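Local coordinates for glutathione transferase (Phanerochaete chrysosporium, PDB 4F0C), which binds oxidized glutathione in the crystal and, as a Ure2p-type glutathione transferase of a wood-degrading fungus, probably carries out glutathione-dependent chemistry, at residues E138-F148 with A180-F191; Y52-A60 with D68-A76. All coordinates share one frame; numbering follows the deposited sequence. Where two conformers were deposited one is given.

Interaction 1 of 2, residues E138-F148 with A180-F191. With GDS (oxidized glutathione disulfide), chain B; SO4 (sulfate ion), chain E.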
loop_
_atom_site.group_PDB
_atom_site.type_symbol
_atom_site.label_atom_id
_atom_site.label_comp_id
_atom_site.label_asym_id
_atom_site.label_seq_id
_atom_site.Cartn_x
_atom_site.Cartn_y
_atom_site.Cartn_z
ATOM N N GLU A 138 7.004 -20.201 3.064
ATOM C CA GLU A 138 8.416 -19.845 3.236
ATOM C C GLU A 138 8.838 -18.656 2.373
ATOM O O GLU A 138 9.664 -17.856 2.785
ATOM C CB GLU A 138 9.356 -21.032 2.993
ATOM C CG GLU A 138 10.792 -20.640 3.248
ATOM C CD GLU A 138 11.696 -21.828 3.436
ATOM O OE1 GLU A 138 11.228 -22.964 3.240
ATOM O OE2 GLU A 138 12.868 -21.615 3.788
ATOM N N ARG A 139 8.280 -18.548 1.167
ATOM C CA ARG A 139 8.545 -17.388 0.318
ATOM C C ARG A 139 8.218 -16.092 1.058
ATOM O O ARG A 139 8.972 -15.108 0.993
ATOM C CB ARG A 139 7.730 -17.493 -0.997
ATOM C CG ARG A 139 7.386 -16.127 -1.662
ATOM C CD ARG A 139 6.720 -16.319 -3.065
ATOM N NE ARG A 139 6.240 -15.059 -3.634
ATOM C CZ ARG A 139 6.999 -14.161 -4.270
ATOM N NH1 ARG A 139 8.292 -14.371 -4.450
ATOM N NH2 ARG A 139 6.462 -13.032 -4.727
ATOM N N TYR A 140 7.096 -16.084 1.768
ATOM C CA TYR A 140 6.660 -14.873 2.474
ATOM C C TYR A 140 7.346 -14.695 3.827
ATOM O O TYR A 140 7.546 -13.574 4.267
ATOM C CB TYR A 140 5.131 -14.849 2.574
ATOM C CG TYR A 140 4.554 -14.869 1.183
ATOM C CD1 TYR A 140 4.632 -13.737 0.378
ATOM C CD2 TYR A 140 4.005 -16.035 0.639
ATOM C CE1 TYR A 140 4.143 -13.747 -0.921
ATOM C CE2 TYR A 140 3.521 -16.051 -0.654
ATOM C CZ TYR A 140 3.600 -14.899 -1.432
ATOM O OH TYR A 140 3.122 -14.889 -2.727
ATOM N N GLN A 141 7.717 -15.788 4.486
ATOM C CA GLN A 141 8.577 -15.671 5.669
ATOM C C GLN A 141 9.936 -15.037 5.315
ATOM O O GLN A 141 10.472 -14.196 6.049
ATOM C CB GLN A 141 8.781 -17.049 6.297
ATOM C CG GLN A 141 7.493 -17.623 6.909
ATOM C CD GLN A 141 7.698 -19.035 7.351
ATOM O OE1 GLN A 141 7.978 -19.912 6.524
ATOM N NE2 GLN A 141 7.625 -19.269 8.668
ATOM N N LYS A 142 10.503 -15.443 4.187
ATOM C CA LYS A 142 11.743 -14.811 3.728
ATOM C C LYS A 142 11.536 -13.312 3.460
ATOM O O LYS A 142 12.421 -12.494 3.751
ATOM C CB LYS A 142 12.268 -15.516 2.472
ATOM C CG LYS A 142 12.978 -16.834 2.775
ATOM C CD LYS A 142 13.223 -17.647 1.492
ATOM C CE LYS A 142 14.157 -18.827 1.763
ATOM N NZ LYS A 142 14.122 -19.785 0.628
ATOM N N GLU A 143 10.379 -12.949 2.913
ATOM C CA GLU A 143 10.063 -11.529 2.670
ATOM C C GLU A 143 9.905 -10.763 3.984
ATOM O O GLU A 143 10.303 -9.606 4.098
ATOM C CB GLU A 143 8.786 -11.361 1.806
ATOM C CG GLU A 143 8.468 -9.893 1.438
ATOM C CD GLU A 143 9.534 -9.230 0.509
ATOM O OE1 GLU A 143 10.476 -9.921 0.078
ATOM O OE2 GLU A 143 9.420 -8.022 0.234
ATOM N N ILE A 144 9.317 -11.404 4.988
ATOM C CA ILE A 144 9.303 -10.785 6.317
ATOM C C ILE A 144 10.720 -10.434 6.788
ATOM O O ILE A 144 10.957 -9.328 7.250
ATOM C CB ILE A 144 8.614 -11.719 7.364
ATOM C CG1 ILE A 144 7.112 -11.776 7.053
ATOM C CG2 ILE A 144 8.933 -11.252 8.768
ATOM C CD1 ILE A 144 6.330 -12.877 7.845
ATOM N N LEU A 145 11.643 -11.390 6.698
ATOM C CA LEU A 145 13.035 -11.144 7.125
ATOM C C LEU A 145 13.669 -10.045 6.279
ATOM O O LEU A 145 14.501 -9.261 6.780
ATOM C CB LEU A 145 13.875 -12.420 7.042
ATOM C CG LEU A 145 13.382 -13.624 7.853
ATOM C CD1 LEU A 145 14.398 -14.771 7.791
ATOM C CD2 LEU A 145 13.156 -13.166 9.297
ATOM N N ARG A 146 13.304 -9.999 4.994
ATOM C CA ARG A 146 13.868 -8.970 4.115
ATOM C C ARG A 146 13.410 -7.585 4.588
ATOM O O ARG A 146 14.215 -6.628 4.675
ATOM C CB ARG A 146 13.493 -9.173 2.641
ATOM C CG ARG A 146 14.348 -8.301 1.675
ATOM C CD ARG A 146 13.705 -8.165 0.264
ATOM N NE ARG A 146 12.433 -7.451 0.326
ATOM C CZ ARG A 146 12.313 -6.123 0.340
ATOM N NH1 ARG A 146 13.399 -5.330 0.301
ATOM N NH2 ARG A 146 11.103 -5.591 0.402
ATOM N N VAL A 147 12.119 -7.466 4.890
ATOM C CA VAL A 147 11.569 -6.210 5.376
ATOM C C VAL A 147 12.207 -5.834 6.720
ATOM O O VAL A 147 12.543 -4.670 6.931
ATOM C CB VAL A 147 10.030 -6.265 5.478
ATOM C CG1 VAL A 147 9.435 -5.065 6.304
ATOM C CG2 VAL A 147 9.415 -6.356 4.029
ATOM N N PHE A 148 12.357 -6.812 7.610
ATOM C CA PHE A 148 13.105 -6.585 8.855
ATOM C C PHE A 148 14.516 -6.038 8.567
ATOM O O PHE A 148 14.978 -5.118 9.247
ATOM C CB PHE A 148 13.252 -7.881 9.656
ATOM C CG PHE A 148 12.015 -8.282 10.423
ATOM C CD1 PHE A 148 10.917 -7.433 10.525
ATOM C CD2 PHE A 148 11.957 -9.533 11.052
ATOM C CE1 PHE A 148 9.785 -7.832 11.234
ATOM C CE2 PHE A 148 10.827 -9.929 11.760
ATOM C CZ PHE A 148 9.749 -9.082 11.856
ATOM N N ALA A 180 4.332 -10.978 13.264
ATOM C CA ALA A 180 5.460 -11.704 12.676
ATOM C C ALA A 180 6.359 -12.318 13.742
ATOM O O ALA A 180 6.716 -13.515 13.692
ATOM C CB ALA A 180 6.271 -10.771 11.772
ATOM N N VAL A 181 6.749 -11.499 14.714
ATOM C CA VAL A 181 7.686 -11.952 15.745
ATOM C C VAL A 181 7.102 -13.079 16.608
ATOM O O VAL A 181 7.811 -14.009 17.004
ATOM C CB VAL A 181 8.138 -10.756 16.629
ATOM C CG1 VAL A 181 8.836 -11.234 17.896
ATOM C CG2 VAL A 181 9.041 -9.820 15.800
ATOM N N ASN A 182 5.805 -13.002 16.880
ATOM C CA ASN A 182 5.136 -13.991 17.735
ATOM C C ASN A 182 4.503 -15.183 17.014
ATOM O O ASN A 182 4.097 -16.172 17.646
ATOM C CB ASN A 182 4.079 -13.291 18.593
ATOM C CG ASN A 182 4.697 -12.370 19.619
ATOM O OD1 ASN A 182 5.585 -12.772 20.366
ATOM N ND2 ASN A 182 4.252 -11.124 19.647
ATOM N N LEU A 183 4.396 -15.100 15.698
ATOM C CA LEU A 183 3.709 -16.157 14.979
ATOM C C LEU A 183 4.411 -16.496 13.663
ATOM O O LEU A 183 4.930 -17.601 13.504
ATOM C CB LEU A 183 2.250 -15.788 14.737
ATOM C CG LEU A 183 1.456 -16.817 13.934
ATOM C CD1 LEU A 183 1.281 -18.106 14.741
ATOM C CD2 LEU A 183 0.111 -16.246 13.498
ATOM N N LEU A 184 4.481 -15.524 12.761
ATOM C CA LEU A 184 4.834 -15.789 11.361
ATOM C C LEU A 184 6.263 -16.300 11.149
ATOM O O LEU A 184 6.484 -17.150 10.293
ATOM C CB LEU A 184 4.559 -14.561 10.482
ATOM C CG LEU A 184 3.166 -13.942 10.675
ATOM C CD1 LEU A 184 3.055 -12.680 9.880
ATOM C CD2 LEU A 184 2.085 -14.933 10.269
ATOM N N VAL A 185 7.230 -15.785 11.905
ATOM C CA VAL A 185 8.600 -16.287 11.794
ATOM C C VAL A 185 9.131 -16.793 13.118
ATOM O O VAL A 185 10.305 -17.072 13.231
ATOM C CB VAL A 185 9.585 -15.256 11.166
ATOM C CG1 VAL A 185 9.253 -15.044 9.680
ATOM C CG2 VAL A 185 9.561 -13.897 11.929
ATOM N N LYS A 186 8.255 -16.952 14.114
ATOM C CA LYS A 186 8.684 -17.563 15.371
ATOM C C LYS A 186 9.067 -19.008 15.073
ATOM O O LYS A 186 8.274 -19.758 14.508
ATOM C CB LYS A 186 7.571 -17.517 16.416
ATOM C CG LYS A 186 7.967 -18.184 17.739
ATOM C CD LYS A 186 6.901 -17.985 18.788
ATOM C CE LYS A 186 7.286 -18.723 20.071
ATOM N NZ LYS A 186 6.172 -18.681 21.058
ATOM N N GLY A 187 10.296 -19.379 15.431
ATOM C CA GLY A 187 10.808 -20.699 15.160
ATOM C C GLY A 187 11.230 -20.939 13.723
ATOM O O GLY A 187 11.479 -22.076 13.349
ATOM N N TYR A 188 11.325 -19.886 12.916
ATOM C CA TYR A 188 11.728 -20.037 11.525
ATOM C C TYR A 188 13.234 -19.863 11.339
ATOM O O TYR A 188 13.765 -18.760 11.496
ATOM C CB TYR A 188 11.001 -19.040 10.615
ATOM C CG TYR A 188 11.504 -19.108 9.195
ATOM C CD1 TYR A 188 11.283 -20.234 8.415
ATOM C CD2 TYR A 188 12.199 -18.046 8.630
ATOM C CE1 TYR A 188 11.749 -20.303 7.113
ATOM C CE2 TYR A 188 12.668 -18.108 7.333
ATOM C CZ TYR A 188 12.439 -19.236 6.583
ATOM O OH TYR A 188 12.922 -19.300 5.303
ATOM N N LYS A 189 13.907 -20.964 11.012
ATOM C CA LYS A 189 15.361 -20.983 10.807
ATOM C C LYS A 189 16.131 -20.282 11.933
ATOM O O LYS A 189 17.072 -19.515 11.690
ATOM C CB LYS A 189 15.714 -20.398 9.433
ATOM C CG LYS A 189 14.937 -21.054 8.286
ATOM C CD LYS A 189 15.808 -21.970 7.448
ATOM C CE LYS A 189 14.970 -22.792 6.472
ATOM N NZ LYS A 189 14.596 -24.141 7.015
ATOM N N GLY A 190 15.708 -20.539 13.165
ATOM C CA GLY A 190 16.405 -20.033 14.334
ATOM C C GLY A 190 16.149 -18.570 14.639
ATOM O O GLY A 190 16.906 -17.948 15.393
ATOM N N PHE A 191 15.092 -18.022 14.056
ATOM C CA PHE A 191 14.774 -16.599 14.228
ATOM C C PHE A 191 14.846 -16.169 15.687
ATOM O O PHE A 191 14.253 -16.801 16.550
ATOM C CB PHE A 191 13.364 -16.297 13.711
ATOM C CG PHE A 191 12.909 -14.876 13.982
ATOM C CD1 PHE A 191 13.391 -13.822 13.206
ATOM C CD2 PHE A 191 12.008 -14.593 15.010
ATOM C CE1 PHE A 191 12.969 -12.498 13.436
ATOM C CE2 PHE A 191 11.602 -13.271 15.261
ATOM C CZ PHE A 191 12.069 -12.231 14.472
HETATM N N1 GDS B . 5.069 -0.727 -3.316
HETATM C CA1 GDS B . 6.233 -0.499 -4.253
HETATM C C1 GDS B . 5.956 0.715 -5.226
HETATM O OE1 GDS B . 4.770 0.926 -5.623
HETATM O OE2 GDS B . 6.940 1.461 -5.495
HETATM C CB1 GDS B . 6.548 -1.772 -5.116
HETATM C CG1 GDS B . 7.745 -1.523 -6.063
HETATM C CD1 GDS B . 8.110 -2.810 -6.733
HETATM O O1 GDS B . 7.526 -3.870 -6.577
HETATM N N2 GDS B . 9.193 -2.708 -7.582
HETATM C CA2 GDS B . 9.717 -3.881 -8.310
HETATM C C2 GDS B . 11.153 -4.134 -7.921
HETATM O O2 GDS B . 11.935 -3.185 -7.810
HETATM C CB2 GDS B . 9.755 -3.614 -9.833
HETATM S SG2 GDS B . 8.075 -3.613 -10.499
HETATM N N3 GDS B . 11.534 -5.422 -7.793
HETATM C CA3 GDS B . 12.900 -5.722 -7.469
HETATM C C3 GDS B . 12.978 -6.768 -6.362
HETATM O OE3 GDS B . 14.085 -7.306 -6.142
HETATM O OE4 GDS B . 11.927 -6.949 -5.720
HETATM N N4 GDS B . 5.272 -5.619 -6.759
HETATM C CA4 GDS B . 4.117 -5.600 -5.850
HETATM C C4 GDS B . 3.498 -4.171 -5.876
HETATM O OE5 GDS B . 3.574 -3.503 -6.940
HETATM O OE6 GDS B . 2.952 -3.802 -4.817
HETATM C C5 GDS B . 5.587 -6.748 -7.474
HETATM O O5 GDS B . 4.941 -7.795 -7.415
HETATM C CA5 GDS B . 6.788 -6.685 -8.408
HETATM N N5 GDS B . 7.400 -8.035 -8.564
HETATM C CB5 GDS B . 6.297 -6.155 -9.759
HETATM S SG5 GDS B . 7.715 -5.702 -10.829
HETATM C CA6 GDS B . 10.121 -9.812 -6.013
HETATM C C6 GDS B . 9.238 -11.049 -5.577
HETATM O OE7 GDS B . 9.782 -11.971 -4.930
HETATM O OE8 GDS B . 8.031 -11.020 -5.900
HETATM N N6 GDS B . 11.323 -9.733 -5.181
HETATM C CB6 GDS B . 10.446 -9.988 -7.526
HETATM C CG6 GDS B . 9.248 -9.669 -8.434
HETATM C CD6 GDS B . 8.754 -8.245 -8.209
HETATM O O6 GDS B . 9.436 -7.306 -7.785
HETATM S S SO4 E . 11.269 -16.835 -3.314
HETATM O O1 SO4 E . 12.312 -16.380 -4.247
HETATM O O2 SO4 E . 9.967 -16.556 -3.912
HETATM O O3 SO4 E . 11.365 -18.270 -3.074
HETATM O O4 SO4 E . 11.431 -16.144 -2.039
#

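Interaction 2 of 2, residues Y52-A60 with D68-A76. With GDS (oxidized glutathione disulfide), chain C; SO4 (sulfate ion), chain D.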
loop_
_atom_site.group_PDB
_atom_site.type_symbol
_atom_site.label_atom_id
_atom_site.label_comp_id
_atom_site.label_asym_id
_atom_site.label_seq_id
_atom_site.Cartn_x
_atom_site.Cartn_y
_atom_site.Cartn_z
ATOM N N TYR A 52 -20.031 1.319 3.445
ATOM C CA TYR A 52 -18.915 2.050 4.053
ATOM C C TYR A 52 -17.602 1.845 3.316
ATOM O O TYR A 52 -16.820 2.772 3.181
ATOM C CB TYR A 52 -18.716 1.622 5.498
ATOM C CG TYR A 52 -19.911 1.966 6.358
ATOM C CD1 TYR A 52 -20.279 3.295 6.557
ATOM C CD2 TYR A 52 -20.678 0.974 6.944
ATOM C CE1 TYR A 52 -21.381 3.627 7.328
ATOM C CE2 TYR A 52 -21.794 1.299 7.723
ATOM C CZ TYR A 52 -22.123 2.626 7.913
ATOM O OH TYR A 52 -23.204 2.969 8.675
ATOM N N ASN A 53 -17.345 0.618 2.876
ATOM C CA ASN A 53 -16.131 0.334 2.112
ATOM C C ASN A 53 -16.448 -0.578 0.942
ATOM O O ASN A 53 -16.726 -1.765 1.136
ATOM C CB ASN A 53 -15.045 -0.288 3.019
ATOM C CG ASN A 53 -13.760 -0.589 2.254
ATOM O OD1 ASN A 53 -13.690 -0.315 1.066
ATOM N ND2 ASN A 53 -12.732 -1.125 2.940
ATOM N N PRO A 54 -16.415 -0.038 -0.296
ATOM C CA PRO A 54 -16.778 -0.908 -1.425
ATOM C C PRO A 54 -15.822 -2.083 -1.567
ATOM O O PRO A 54 -16.223 -3.094 -2.151
ATOM C CB PRO A 54 -16.678 0.018 -2.651
ATOM C CG PRO A 54 -15.795 1.181 -2.208
ATOM C CD PRO A 54 -16.048 1.332 -0.718
ATOM N N ASN A 55 -14.595 -1.941 -1.062
ATOM C CA ASN A 55 -13.604 -3.026 -1.055
ATOM C C ASN A 55 -14.015 -4.162 -0.086
ATOM O O ASN A 55 -13.529 -5.289 -0.210
ATOM C CB ASN A 55 -12.195 -2.522 -0.722
ATOM C CG ASN A 55 -11.110 -3.585 -0.982
ATOM O OD1 ASN A 55 -11.218 -4.337 -1.940
ATOM N ND2 ASN A 55 -10.105 -3.677 -0.106
ATOM N N GLY A 56 -14.899 -3.853 0.878
ATOM C CA GLY A 56 -15.434 -4.894 1.767
ATOM C C GLY A 56 -14.360 -5.527 2.667
ATOM O O GLY A 56 -14.366 -6.739 2.936
ATOM N N ARG A 57 -13.436 -4.703 3.134
ATOM C CA ARG A 57 -12.409 -5.145 4.089
ATOM C C ARG A 57 -12.355 -4.154 5.247
ATOM O O ARG A 57 -12.690 -2.984 5.088
ATOM C CB ARG A 57 -11.033 -5.263 3.409
ATOM C CG ARG A 57 -11.001 -6.303 2.284
ATOM C CD ARG A 57 -9.552 -6.459 1.736
ATOM N NE ARG A 57 -8.844 -7.619 2.293
ATOM C CZ ARG A 57 -7.552 -7.899 2.084
ATOM N NH1 ARG A 57 -6.799 -7.072 1.375
ATOM N NH2 ARG A 57 -7.004 -8.985 2.618
ATOM N N ILE A 58 -11.979 -4.636 6.429
ATOM C CA ILE A 58 -11.825 -3.747 7.575
ATOM C C ILE A 58 -10.349 -3.312 7.677
ATOM O O ILE A 58 -9.455 -4.036 7.240
ATOM C CB ILE A 58 -12.340 -4.424 8.898
ATOM C CG1 ILE A 58 -11.411 -5.537 9.330
ATOM C CG2 ILE A 58 -13.793 -4.904 8.748
ATOM C CD1 ILE A 58 -10.394 -5.077 10.333
ATOM N N PRO A 59 -10.075 -2.149 8.289
ATOM C CA PRO A 59 -11.023 -1.260 8.974
ATOM C C PRO A 59 -11.723 -0.219 8.082
ATOM O O PRO A 59 -11.345 0.040 6.926
ATOM C CB PRO A 59 -10.131 -0.511 9.956
ATOM C CG PRO A 59 -8.837 -0.366 9.176
ATOM C CD PRO A 59 -8.680 -1.733 8.519
ATOM N N ALA A 60 -12.762 0.376 8.656
ATOM C CA ALA A 60 -13.337 1.604 8.125
ATOM C C ALA A 60 -13.663 2.429 9.361
ATOM O O ALA A 60 -13.873 1.871 10.449
ATOM C CB ALA A 60 -14.632 1.325 7.299
ATOM N N ASP A 68 -20.566 12.373 9.874
ATOM C CA ASP A 68 -20.436 10.939 9.561
ATOM C C ASP A 68 -19.527 10.672 8.373
ATOM O O ASP A 68 -19.758 9.745 7.586
ATOM C CB ASP A 68 -21.817 10.279 9.364
ATOM C CG ASP A 68 -22.595 10.159 10.675
ATOM O OD1 ASP A 68 -21.978 10.160 11.764
ATOM O OD2 ASP A 68 -23.821 10.079 10.618
ATOM N N PHE A 69 -18.489 11.487 8.247
ATOM C CA PHE A 69 -17.485 11.288 7.198
ATOM C C PHE A 69 -16.844 9.901 7.353
ATOM O O PHE A 69 -16.529 9.480 8.472
ATOM C CB PHE A 69 -16.405 12.372 7.342
ATOM C CG PHE A 69 -15.518 12.527 6.125
ATOM C CD1 PHE A 69 -15.887 13.393 5.101
ATOM C CD2 PHE A 69 -14.298 11.847 6.032
ATOM C CE1 PHE A 69 -15.071 13.580 3.992
ATOM C CE2 PHE A 69 -13.454 12.033 4.904
ATOM C CZ PHE A 69 -13.843 12.896 3.898
ATOM N N VAL A 70 -16.664 9.187 6.241
ATOM C CA VAL A 70 -16.124 7.816 6.277
ATOM C C VAL A 70 -14.790 7.724 5.554
ATOM O O VAL A 70 -14.648 8.239 4.447
ATOM C CB VAL A 70 -17.094 6.822 5.560
ATOM C CG1 VAL A 70 -16.458 5.415 5.454
ATOM C CG2 VAL A 70 -18.482 6.788 6.262
ATOM N N VAL A 71 -13.819 7.033 6.161
ATOM C CA VAL A 71 -12.557 6.731 5.500
ATOM C C VAL A 71 -12.218 5.247 5.713
ATOM O O VAL A 71 -12.443 4.688 6.796
ATOM C CB VAL A 71 -11.402 7.621 6.046
ATOM C CG1 VAL A 71 -10.077 7.302 5.320
ATOM C CG2 VAL A 71 -11.744 9.124 5.894
ATOM N N TRP A 72 -11.706 4.604 4.673
ATOM C CA TRP A 72 -11.220 3.231 4.807
ATOM C C TRP A 72 -9.774 3.160 4.270
ATOM O O TRP A 72 -9.242 4.185 3.846
ATOM C CB TRP A 72 -12.197 2.237 4.146
ATOM C CG TRP A 72 -12.622 2.595 2.676
ATOM C CD1 TRP A 72 -13.708 3.378 2.269
ATOM C CD2 TRP A 72 -11.979 2.146 1.462
ATOM N NE1 TRP A 72 -13.746 3.436 0.867
ATOM C CE2 TRP A 72 -12.701 2.697 0.362
ATOM C CE3 TRP A 72 -10.874 1.315 1.201
ATOM C CZ2 TRP A 72 -12.343 2.450 -0.975
ATOM C CZ3 TRP A 72 -10.515 1.071 -0.136
ATOM C CH2 TRP A 72 -11.252 1.646 -1.208
ATOM N N GLU A 73 -9.173 1.965 4.283
ATOM C CA GLU A 73 -7.715 1.772 4.229
ATOM C C GLU A 73 -7.122 2.243 5.549
ATOM O O GLU A 73 -7.100 3.448 5.842
ATOM C CB GLU A 73 -7.021 2.456 3.034
ATOM C CG GLU A 73 -7.232 1.729 1.690
ATOM C CD GLU A 73 -6.709 0.286 1.707
ATOM O OE1 GLU A 73 -5.604 0.036 2.222
ATOM O OE2 GLU A 73 -7.429 -0.615 1.209
ATOM N N SER A 74 -6.670 1.290 6.354
ATOM C CA SER A 74 -6.079 1.602 7.658
ATOM C C SER A 74 -5.102 2.793 7.630
ATOM O O SER A 74 -5.176 3.664 8.498
ATOM C CB SER A 74 -5.401 0.354 8.284
ATOM O OG SER A 74 -4.334 -0.178 7.482
ATOM N N ASP A 75 -4.198 2.854 6.642
ATOM C CA ASP A 75 -3.190 3.913 6.702
ATOM C C ASP A 75 -3.758 5.268 6.272
ATOM O O ASP A 75 -3.267 6.329 6.710
ATOM C CB ASP A 75 -1.931 3.582 5.858
ATOM C CG ASP A 75 -1.069 2.505 6.491
ATOM O OD1 ASP A 75 -1.386 2.009 7.619
ATOM O OD2 ASP A 75 -0.042 2.176 5.876
ATOM N N ALA A 76 -4.762 5.252 5.397
ATOM C CA ALA A 76 -5.449 6.521 5.096
ATOM C C ALA A 76 -6.231 7.028 6.303
ATOM O O ALA A 76 -6.308 8.238 6.541
ATOM C CB ALA A 76 -6.371 6.375 3.892
HETATM N N1 GDS C . -4.803 -2.518 2.796
HETATM C CA1 GDS C . -5.964 -2.781 3.728
HETATM C C1 GDS C . -5.858 -1.900 5.036
HETATM O OE1 GDS C . -4.713 -1.636 5.509
HETATM O OE2 GDS C . -6.942 -1.442 5.498
HETATM C CB1 GDS C . -6.050 -4.292 4.145
HETATM C CG1 GDS C . -7.247 -4.543 5.091
HETATM C CD1 GDS C . -7.384 -6.015 5.319
HETATM O O1 GDS C . -6.644 -6.866 4.857
HETATM N N2 GDS C . -8.448 -6.355 6.130
HETATM C CA2 GDS C . -8.759 -7.764 6.444
HETATM C C2 GDS C . -10.146 -8.109 5.960
HETATM O O2 GDS C . -11.072 -7.310 6.129
HETATM C CB2 GDS C . -8.801 -7.992 7.973
HETATM S SG2 GDS C . -7.127 -7.930 8.650
HETATM N N3 GDS C . -10.320 -9.337 5.429
HETATM C CA3 GDS C . -11.629 -9.736 4.993
HETATM C C3 GDS C . -11.568 -10.385 3.615
HETATM O OE3 GDS C . -12.580 -10.997 3.211
HETATM O OE4 GDS C . -10.518 -10.187 2.975
HETATM N N4 GDS C . -4.136 -8.204 4.545
HETATM C CA4 GDS C . -3.022 -7.719 3.717
HETATM C C4 GDS C . -2.639 -6.290 4.201
HETATM O OE5 GDS C . -2.792 -6.006 5.417
HETATM O OE6 GDS C . -2.185 -5.528 3.322
HETATM C C5 GDS C . -4.248 -9.533 4.866
HETATM O O5 GDS C . -3.446 -10.394 4.501
HETATM C CA5 GDS C . -5.420 -9.956 5.743
HETATM N N5 GDS C . -5.805 -11.367 5.456
HETATM C CB5 GDS C . -4.985 -9.800 7.204
HETATM S SG5 GDS C . -6.430 -9.933 8.324
HETATM C CA6 GDS C . -8.273 -12.675 2.411
HETATM C C6 GDS C . -7.215 -13.558 1.635
HETATM O OE7 GDS C . -7.622 -14.307 0.721
HETATM O OE8 GDS C . -6.020 -13.438 1.983
HETATM N N6 GDS C . -9.492 -12.534 1.614
HETATM C CB6 GDS C . -8.526 -13.360 3.786
HETATM C CG6 GDS C . -7.371 -13.152 4.779
HETATM C CD6 GDS C . -7.116 -11.670 5.019
HETATM O O6 GDS C . -7.951 -10.766 4.890
HETATM S S SO4 D . -15.497 6.536 -1.646
HETATM O O1 SO4 D . -14.740 5.557 -0.851
HETATM O O2 SO4 D . -15.870 7.671 -0.832
HETATM O O3 SO4 D . -14.712 7.192 -2.718
HETATM O O4 SO4 D . -16.613 5.832 -2.212
HETATM O O HOH W 1 -9.691 -1.720 2.163
HETATM O O HOH W 2 -9.576 -0.970 4.900
#

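Interaction 1 of 2, residues E138-F148 with A180-F191
Q141 lies between the ring of Y188 and the end of helix 174-184, using carbon against one and nitrogen against the other. Its CB stands over the centre of the Y188 ring, 4.2 Å from the centroid and 9° off the ring normal, a CH-pi contact. With chi2 at 173° the side chain runs straight out to the carbonyl of L184, with NE2 to O 2.9 Å and an N-H...O angle of 165°, so the last helical residue before V185 leaves helical geometry has its C=O taken up by a side chain. At the rim of the same ring, Y188 OH donates to E138 OE2 (2.8 Å) on the carboxylate's anti side. L145 CD1 touches the ring edge at Y188 CE2, 3.8 Å away. Further along, I144 CD1 presses on L184 CB (3.6 Å), and the F148 and F191 rings touch only at their margins, F148 CE2 to F191 CE1 3.7 Å. Residues 138-148 of helix 134-155 thus run antiparallel to the last turn, 180-184, of helix 174-184 within the helical C-terminal domain; helix 96-126 packs on Q141 and I144, while F197 meets F148 edge-to-face and also touches L145 and F191.

Interaction 2 of 2, residues Y52-A60 with D68-A76
N53 lays its amide flat on the indole of W72, the planes 20° apart. OD1 stands over the ring system, 3.0 Å from W72 CD2, and CB lies over the five-membered ring in a CH-pi contact. P54 CD adds a contact to W72 NE1 at 3.5 Å; separately, P59 CG rests against S74 CB (3.6 Å). No direct hydrogen bond links the two segments; waters do that work. One bridges the amides of N53 and N55 to E73 OE2, while N55 OD1 accepts from R146 NH2 of the second subunit; another joins P59 O, E73 N and a glutathione carboxylate. The N53 amide is fixed by an Asx turn, OD1 accepting from N55 N, and by ND2 donating to R57 O at 2.8 Å. A W72 chi1 of 50° sets CG between the backbone N and the carbonyl carbon; NE1 donates to a sulfate, probably from the crystallisation liquor, that the second subunit also holds, and W105 of that subunit meets the indole edge-to-face. An alanine in place of W72 would probably leave the N53 amide without its stacking surface and open a gap beside the N53-G56 turn. The cis peptide before P59 matches the cis-proline loop familiar in the thioredoxin fold, and I58 pairs with glutathione through both N and O. S74 N donates to OE2 of the glutathione disulfide with an N-H...O angle of 177°, and E73 OE1 accepts from the ligand's N1, consistent with recognition of the gamma-glutamyl end, as in other glutathione transferases.

Overall arrangement
Interaction 2 comes first along the chain, in the thioredoxin-like N-terminal domain, where 52-60 leads into strand 60-63 and 68-76 runs from the edge strand 69-72 into helix 74-85. Interaction 1 follows in the C-terminal helical domain, on helices 134-155 and 174-184. Their centres are about 29 Å apart, on opposite sides of the chain's centre, and their nearest atoms about 12 Å apart, so neither touches the other. The dimer relates them: R146 of one subunit hydrogen-bonds N55 of the other, and R139 reaches the glutathione disulfide bound by I58, E73 and S74 of the partner. Each ligand site therefore draws on both domains, from different subunits.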